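Local coordinates for oxidoreductase, NAD-binding/iron-sulfur cluster-binding protein (Nitratireductor pacificus pht-3B, PDB 6ZXU) that removes halogen from organohalide substrates as a catabolic reductive dehalogenase, holding cobalamin and two [4Fe-4S] clusters, at residues 46-50 with 254-258; 386-392 with 459-463; 420-426 with 517-523. All blocks are in the same frame, centred on the assembly; numbering follows the deposited sequence.

Contact 1: 46-50 with 254-258; sequences ERLAR and DLGET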
# COMPACT_ATOMS: atom_id res chain seq x y z
N GLU A 46 23.27 -12.10 2.85
CA GLU A 46 24.33 -12.32 3.78
C GLU A 46 24.99 -13.68 3.66
O GLU A 46 25.97 -13.95 4.35
CB GLU A 46 23.85 -12.05 5.23
CG GLU A 46 22.99 -13.18 5.85
CD GLU A 46 21.47 -13.20 5.43
OE1 GLU A 46 21.03 -12.37 4.57
OE2 GLU A 46 20.74 -14.08 5.96
N ARG A 47 24.47 -14.58 2.84
CA ARG A 47 25.09 -15.89 2.63
C ARG A 47 25.82 -15.97 1.31
O ARG A 47 26.25 -17.06 0.92
CB ARG A 47 23.99 -16.98 2.72
CG ARG A 47 23.45 -17.11 4.13
CD ARG A 47 22.51 -18.30 4.20
NE ARG A 47 22.00 -18.50 5.56
CZ ARG A 47 22.49 -19.38 6.42
NH1 ARG A 47 23.51 -20.15 6.11
NH2 ARG A 47 21.94 -19.49 7.63
N LEU A 48 25.97 -14.86 0.60
CA LEU A 48 26.69 -14.88 -0.67
C LEU A 48 28.18 -14.61 -0.40
O LEU A 48 28.54 -13.88 0.53
CB LEU A 48 26.17 -13.82 -1.59
CG LEU A 48 24.68 -14.02 -1.92
CD1 LEU A 48 24.21 -12.94 -2.83
CD2 LEU A 48 24.40 -15.37 -2.53
N ALA A 49 29.02 -15.16 -1.28
CA ALA A 49 30.47 -14.98 -1.16
C ALA A 49 30.83 -13.55 -1.54
O ALA A 49 30.44 -13.07 -2.57
CB ALA A 49 31.16 -15.93 -2.08
N ARG A 50 31.58 -12.89 -0.69
CA ARG A 50 32.02 -11.51 -0.86
C ARG A 50 33.56 -11.36 -0.63
O ARG A 50 34.20 -12.19 -0.00
CB ARG A 50 31.27 -10.66 0.11
CG ARG A 50 29.81 -10.51 -0.28
CD ARG A 50 29.03 -9.59 0.64
NE ARG A 50 27.62 -9.89 0.39
CZ ARG A 50 26.89 -9.38 -0.57
NH1 ARG A 50 27.41 -8.45 -1.39
NH2 ARG A 50 25.62 -9.82 -0.73
N ASP A 254 30.83 -19.68 -8.06
CA ASP A 254 29.53 -19.86 -7.45
C ASP A 254 29.41 -18.98 -6.21
O ASP A 254 30.24 -19.06 -5.31
CB ASP A 254 29.44 -21.34 -7.02
CG ASP A 254 28.05 -21.79 -6.67
OD1 ASP A 254 27.16 -21.01 -6.29
OD2 ASP A 254 27.85 -23.02 -6.83
N LEU A 255 28.36 -18.19 -6.14
CA LEU A 255 28.23 -17.29 -5.01
C LEU A 255 27.62 -17.91 -3.82
O LEU A 255 27.63 -17.33 -2.73
CB LEU A 255 27.42 -16.07 -5.44
CG LEU A 255 28.13 -15.11 -6.37
CD1 LEU A 255 27.13 -14.01 -6.80
CD2 LEU A 255 29.35 -14.50 -5.72
N GLY A 256 27.00 -19.07 -4.00
CA GLY A 256 26.29 -19.73 -2.93
C GLY A 256 24.76 -19.55 -2.94
O GLY A 256 24.11 -19.79 -1.90
N GLU A 257 24.20 -19.13 -4.07
CA GLU A 257 22.76 -18.86 -4.19
C GLU A 257 21.92 -20.11 -4.07
O GLU A 257 20.75 -20.03 -3.73
CB GLU A 257 22.39 -18.29 -5.56
CG GLU A 257 22.85 -16.89 -5.82
CD GLU A 257 22.78 -16.51 -7.33
OE1 GLU A 257 23.93 -16.22 -7.88
OE2 GLU A 257 21.62 -16.46 -7.96
N THR A 258 22.49 -21.28 -4.28
CA THR A 258 21.71 -22.50 -4.13
C THR A 258 22.19 -23.40 -3.01
O THR A 258 21.83 -24.58 -2.97
CB THR A 258 21.73 -23.28 -5.44
OG1 THR A 258 23.09 -23.56 -5.78
CG2 THR A 258 21.03 -22.44 -6.54
O HOH W 1 25.37 -19.80 0.54

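Contact 2: 386-392 with 459-463; sequences LGYYLGA and IAGVM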
# COMPACT_ATOMS: atom_id res chain seq x y z
N LEU A 386 -2.04 -6.42 -16.08
CA LEU A 386 -1.43 -5.14 -16.06
C LEU A 386 -1.23 -4.65 -14.65
O LEU A 386 -0.11 -4.23 -14.26
CB LEU A 386 -2.23 -4.16 -16.88
CG LEU A 386 -1.71 -2.77 -17.02
CD1 LEU A 386 -0.29 -2.83 -17.61
CD2 LEU A 386 -2.58 -1.84 -17.87
N GLY A 387 -2.24 -4.77 -13.82
CA GLY A 387 -2.09 -4.36 -12.40
C GLY A 387 -1.03 -5.18 -11.67
O GLY A 387 -0.23 -4.60 -10.96
N TYR A 388 -0.95 -6.48 -11.92
CA TYR A 388 0.05 -7.34 -11.23
C TYR A 388 1.46 -7.03 -11.70
O TYR A 388 2.36 -6.83 -10.89
CB TYR A 388 -0.31 -8.81 -11.35
CG TYR A 388 -1.60 -9.14 -10.63
CD1 TYR A 388 -1.74 -8.93 -9.24
CD2 TYR A 388 -2.66 -9.69 -11.29
CE1 TYR A 388 -2.90 -9.21 -8.60
CE2 TYR A 388 -3.86 -10.02 -10.62
CZ TYR A 388 -3.98 -9.76 -9.29
OH TYR A 388 -5.14 -10.06 -8.59
N TYR A 389 1.59 -6.76 -12.98
CA TYR A 389 2.86 -6.33 -13.56
C TYR A 389 3.41 -5.08 -12.94
O TYR A 389 4.62 -4.94 -12.77
CB TYR A 389 2.67 -6.09 -15.09
CG TYR A 389 3.82 -5.49 -15.80
CD1 TYR A 389 5.06 -6.17 -15.96
CD2 TYR A 389 3.70 -4.25 -16.38
CE1 TYR A 389 6.11 -5.61 -16.71
CE2 TYR A 389 4.73 -3.71 -17.15
CZ TYR A 389 5.94 -4.41 -17.29
OH TYR A 389 6.92 -3.82 -18.02
N LEU A 390 2.53 -4.14 -12.65
CA LEU A 390 2.93 -2.86 -12.12
C LEU A 390 3.10 -2.89 -10.64
O LEU A 390 3.65 -1.97 -10.06
CB LEU A 390 1.90 -1.77 -12.52
CG LEU A 390 1.77 -1.45 -14.01
CD1 LEU A 390 0.53 -0.62 -14.27
CD2 LEU A 390 3.02 -0.68 -14.42
N GLY A 391 2.63 -3.93 -9.99
CA GLY A 391 2.89 -4.11 -8.53
C GLY A 391 1.70 -4.24 -7.60
O GLY A 391 1.87 -4.18 -6.39
N ALA A 392 0.48 -4.34 -8.14
CA ALA A 392 -0.67 -4.56 -7.26
C ALA A 392 -0.60 -5.90 -6.56
O ALA A 392 -0.07 -6.86 -7.09
CB ALA A 392 -1.96 -4.43 -8.06
N ILE A 459 0.33 3.19 -9.75
CA ILE A 459 -0.12 2.07 -10.54
C ILE A 459 -1.43 2.39 -11.28
O ILE A 459 -1.56 2.17 -12.49
CB ILE A 459 -0.30 0.78 -9.65
CG1 ILE A 459 1.10 0.31 -9.18
CG2 ILE A 459 -1.12 -0.29 -10.39
CD1 ILE A 459 1.00 -0.69 -8.06
N ALA A 460 -2.35 3.01 -10.57
CA ALA A 460 -3.63 3.32 -11.16
C ALA A 460 -3.52 4.50 -12.12
O ALA A 460 -4.29 4.56 -13.05
CB ALA A 460 -4.70 3.63 -10.09
N GLY A 461 -2.62 5.42 -11.88
CA GLY A 461 -2.39 6.52 -12.80
C GLY A 461 -1.91 6.01 -14.12
O GLY A 461 -2.38 6.43 -15.17
N VAL A 462 -0.97 5.08 -14.09
CA VAL A 462 -0.43 4.45 -15.31
C VAL A 462 -1.54 3.68 -16.03
O VAL A 462 -1.70 3.78 -17.24
CB VAL A 462 0.77 3.55 -14.98
CG1 VAL A 462 1.08 2.67 -16.14
CG2 VAL A 462 1.98 4.38 -14.69
N MET A 463 -2.32 2.91 -15.30
CA MET A 463 -3.34 2.06 -15.90
C MET A 463 -4.44 2.88 -16.55
O MET A 463 -4.87 2.57 -17.66
CB MET A 463 -3.91 1.10 -14.87
CG MET A 463 -2.90 -0.01 -14.52
SD MET A 463 -3.48 -1.04 -13.17
CE MET A 463 -4.65 -2.09 -14.03

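Contact 3: 420-426 with 517-523; sequences HDYAVVM and IVFTTDL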
# COMPACT_ATOMS: atom_id res chain seq x y z
N HIS A 420 -18.34 7.09 -15.35
CA HIS A 420 -17.76 5.92 -15.92
C HIS A 420 -18.55 4.68 -15.50
O HIS A 420 -19.14 4.63 -14.45
CB HIS A 420 -16.32 5.70 -15.47
CG HIS A 420 -15.36 6.68 -16.00
ND1 HIS A 420 -14.33 7.18 -15.26
CD2 HIS A 420 -15.29 7.31 -17.20
CE1 HIS A 420 -13.66 8.08 -15.97
NE2 HIS A 420 -14.24 8.16 -17.15
N ASP A 421 -18.46 3.65 -16.30
CA ASP A 421 -19.20 2.40 -16.13
C ASP A 421 -18.61 1.37 -15.21
O ASP A 421 -19.32 0.59 -14.67
CB ASP A 421 -19.33 1.75 -17.51
CG ASP A 421 -20.33 2.53 -18.46
OD1 ASP A 421 -21.20 3.25 -17.94
OD2 ASP A 421 -20.16 2.42 -19.72
N TYR A 422 -17.27 1.32 -15.12
CA TYR A 422 -16.59 0.27 -14.39
C TYR A 422 -15.59 0.84 -13.39
O TYR A 422 -15.09 1.93 -13.56
CB TYR A 422 -15.83 -0.66 -15.34
CG TYR A 422 -16.68 -1.37 -16.34
CD1 TYR A 422 -17.43 -2.48 -15.96
CD2 TYR A 422 -16.88 -0.83 -17.63
CE1 TYR A 422 -18.28 -3.11 -16.84
CE2 TYR A 422 -17.73 -1.44 -18.51
CZ TYR A 422 -18.40 -2.57 -18.12
OH TYR A 422 -19.23 -3.21 -18.96
N ALA A 423 -15.34 0.07 -12.34
CA ALA A 423 -14.33 0.41 -11.31
C ALA A 423 -13.34 -0.72 -11.28
O ALA A 423 -13.72 -1.90 -11.17
CB ALA A 423 -14.97 0.56 -9.94
N VAL A 424 -12.09 -0.39 -11.50
CA VAL A 424 -10.98 -1.32 -11.30
C VAL A 424 -10.38 -1.00 -9.92
O VAL A 424 -10.02 0.12 -9.61
CB VAL A 424 -9.91 -1.17 -12.36
CG1 VAL A 424 -8.79 -2.22 -12.16
CG2 VAL A 424 -10.58 -1.34 -13.72
N VAL A 425 -10.43 -2.00 -9.04
CA VAL A 425 -10.06 -1.86 -7.66
C VAL A 425 -8.79 -2.69 -7.44
O VAL A 425 -8.71 -3.88 -7.77
CB VAL A 425 -11.15 -2.41 -6.73
CG1 VAL A 425 -10.85 -2.09 -5.28
CG2 VAL A 425 -12.47 -1.81 -7.13
N MET A 426 -7.81 -2.04 -6.83
CA MET A 426 -6.54 -2.72 -6.50
C MET A 426 -6.20 -2.52 -5.06
O MET A 426 -6.49 -1.49 -4.49
CB MET A 426 -5.45 -2.24 -7.37
CG MET A 426 -5.73 -2.67 -8.77
SD MET A 426 -4.66 -2.00 -10.04
CE MET A 426 -5.15 -0.26 -9.93
N ILE A 517 -6.73 1.38 -4.08
CA ILE A 517 -6.83 2.44 -5.09
C ILE A 517 -7.91 1.97 -6.08
O ILE A 517 -8.05 0.78 -6.35
CB ILE A 517 -5.44 2.68 -5.75
CG1 ILE A 517 -5.43 3.87 -6.71
CG2 ILE A 517 -4.97 1.43 -6.49
CD1 ILE A 517 -5.46 5.19 -6.09
N VAL A 518 -8.66 2.90 -6.59
CA VAL A 518 -9.68 2.68 -7.60
C VAL A 518 -9.41 3.58 -8.80
O VAL A 518 -9.01 4.72 -8.66
CB VAL A 518 -11.09 2.96 -7.07
CG1 VAL A 518 -12.11 2.72 -8.14
CG2 VAL A 518 -11.41 2.11 -5.89
N PHE A 519 -9.50 3.01 -10.01
CA PHE A 519 -9.72 3.86 -11.16
C PHE A 519 -10.95 3.42 -11.87
O PHE A 519 -11.21 2.23 -11.99
CB PHE A 519 -8.54 4.00 -12.14
CG PHE A 519 -8.29 2.83 -12.99
CD1 PHE A 519 -7.40 1.82 -12.57
CD2 PHE A 519 -8.82 2.77 -14.28
CE1 PHE A 519 -7.13 0.75 -13.38
CE2 PHE A 519 -8.56 1.67 -15.08
CZ PHE A 519 -7.73 0.67 -14.63
N THR A 520 -11.73 4.41 -12.28
CA THR A 520 -12.94 4.16 -13.06
C THR A 520 -12.63 4.26 -14.55
O THR A 520 -11.70 4.96 -14.94
CB THR A 520 -14.06 5.08 -12.65
OG1 THR A 520 -13.64 6.45 -12.70
CG2 THR A 520 -14.50 4.74 -11.19
N THR A 521 -13.40 3.56 -15.35
CA THR A 521 -13.20 3.54 -16.77
C THR A 521 -14.45 3.13 -17.51
O THR A 521 -15.32 2.49 -16.97
CB THR A 521 -12.01 2.64 -17.15
OG1 THR A 521 -11.69 2.74 -18.55
CG2 THR A 521 -12.18 1.19 -16.76
N ASP A 522 -14.44 3.40 -18.84
CA ASP A 522 -15.44 2.84 -19.78
C ASP A 522 -14.98 1.61 -20.54
O ASP A 522 -15.79 1.00 -21.24
CB ASP A 522 -15.90 3.94 -20.78
CG ASP A 522 -16.72 5.02 -20.10
OD1 ASP A 522 -17.48 4.70 -19.10
OD2 ASP A 522 -16.55 6.19 -20.56
N LEU A 523 -13.73 1.17 -20.38
CA LEU A 523 -13.31 -0.06 -21.03
C LEU A 523 -14.17 -1.23 -20.67
O LEU A 523 -14.32 -1.55 -19.51
CB LEU A 523 -11.88 -0.38 -20.68
CG LEU A 523 -11.31 -1.62 -21.30
CD1 LEU A 523 -11.08 -1.38 -22.79
CD2 LEU A 523 -10.00 -2.03 -20.62
O HOH W 2 -18.44 0.81 -21.22

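Contact 1: 46-50 with 254-258
Ala49 and Leu255 join a segment leaving a 3-10 turn to an irregular loop of the N-terminal half of the chain, and an Asx turn at Asp254 shapes one side of the junction. The case illustrates how two such segments can be tied by a few backbone atoms and a shared water.

Ala49 N donates to Leu255 O over 3.0 Å, in the plane of that carbonyl and onto a lone pair, with an N-H...O angle of 151°. The same oxygen also takes a CA-H...O contact from Leu48 CA at 3.3 Å, so two successive residues of 46-50 converge on one acceptor. Within 254-258, Gly256 N closes the Asx turn on Asp254 OD1, which it meets from above the carboxylate plane. Gly256 itself has a positive phi of 100°, and its carbonyl oxygen turns to the water that bridges the segments.

Apolar contacts flank this polar centre. The first torsion of Leu48 (chi1 -61°) sets CG beside the backbone N and so carries the CD2 branch to 254-258, where it ends 3.9 Å from Glu257 CG, the two side chains passing at a slant. Beyond that methylene, Glu257 OE2 bonds to Phe227 N. Pro226 touches both Leu48 and Glu257, while Ala49 has Ala250 as a backbone hydrogen-bond partner. Across the junction, Ala49 CB and Leu255 CD2 meet more loosely, at 4.3 Å.

Charge enters from the side: the guanidinium of Arg47 leads away from 254-258 to a salt bridge with Asp267. Its backbone carbonyl stays at the junction, where one water donates to both Arg47 O, at 2.9 Å, and Gly256 O, at 2.7 Å.

Contact 2: 386-392 with 459-463
The Schellman-capped C-terminus of helix 376-390 crosses helix 445-469, joining Leu386, Leu390 and Gly391 to Ile459 and Met463, and exemplifies apolar packing at a helix end. The short axes of 386-390 and 459-463 approach to 10.1 Å with their directions 135° apart, and no hydrogen bond links the two segments.

Leu390 touches three residues. Its CD1 branch presses on Met463 CG at 3.5 Å, a close carbon-carbon approach, and on Val462 CG1 at 3.8 Å; the Leu390 and Met463 side chains run alongside in opposed senses. Nearer its backbone, CB of Leu390 meets Ile459 CG2 at 4.0 Å. Leu386 and Met463 instead reach toward one another, CD2 to CG. A bend at chi3 (78°) turns the methionine's end against the backbone of Gly387, bringing Met463 CE to 3.6 Å from Gly387 N.

Gly391, with positive phi, terminates the helix, and Ala392 N bonds back to Gly387 O at 2.9 Å. Ile459 CD1 lies against this turn, 3.6 Å from Gly391 C.

Helix 168-190 flanks the crossing: Arg175 bonds to Leu390 O and touches Ile459, while Met174 meets Val462. Helix 161-164 packs on Leu386, and strand 422-429 receives Ile459 and Met463 through Met426.

Contact 3: 420-426 with 517-523
Val424 and Phe519 are paired across two antiparallel strands at a hydrogen-bonded position, a worked example of cross-strand side chains matched by register. They lie side by side and point the same way: Val424 CB sits over one face of the Phe519 ring, 3.8 Å from its centroid, in a CH-pi contact. The ring reaches the valine because Phe519 CG stands between its own backbone N and carbonyl carbon (chi1 74°). Met426 CE meets the ring edge instead, while Met426 CB runs alongside Ile517 CG2 at 3.8 Å. Reciprocal backbone bonds join Val424 with Phe519 and Met426 with Ile517; Val424 N to Phe519 O is 2.8 Å.

At the other end, the His420 and Thr520 side chains cross at about a right angle. Thr520 OG1 lies in the imidazole plane, 2.8 Å from His420 ND1 in a nearly straight hydrogen bond (177°), and Thr521 CA makes a CH-pi contact over one face, toward the rim. With NE2 bonded to Ser473, both imidazole nitrogens are held, fixing the ring's rotation. The Asp522 carboxylate plane stands 83° from that of the imidazole. Its OD1 accepts from Asp421 N at 3.1 Å, and Lys363 pairs with OD2, probably offsetting the nearby Asp421 carboxylate; a water links Asp421 OD2 to Asp522 O.

These strands are the central two of a four-stranded antiparallel sheet, between 394-399 and 474-477. Helix 445-469 packs on Met426, Ile517, Phe519 and Thr521, whereas on the other face helix 486-492 lies against Val425 and Val518, the latter touching the cobalamin-binding His486 and so bordering the cofactor pocket.

How the contacts relate
Contacts 2 and 3 form one continuous interior, whereas contact 1 stands apart. Helix segment 459-463 lies directly on the strand pair: Ala460 CB touches Ile517 CG1 at 3.5 Å, and Met463 CB meets Phe519 CE1 at 3.6 Å. Their segments alternate along the chain, and their centres are 13 Å apart. Contact 3 is nearer the cofactor, with the Ile517 side chain about 6 Å from bound cobalamin; the Ile459 side chain of contact 2 is about 13 Å from it. Contact 1 closes earlier in the chain, with its centre 33 Å from that of contact 2 and 45 Å from that of contact 3, away from the annotated sites.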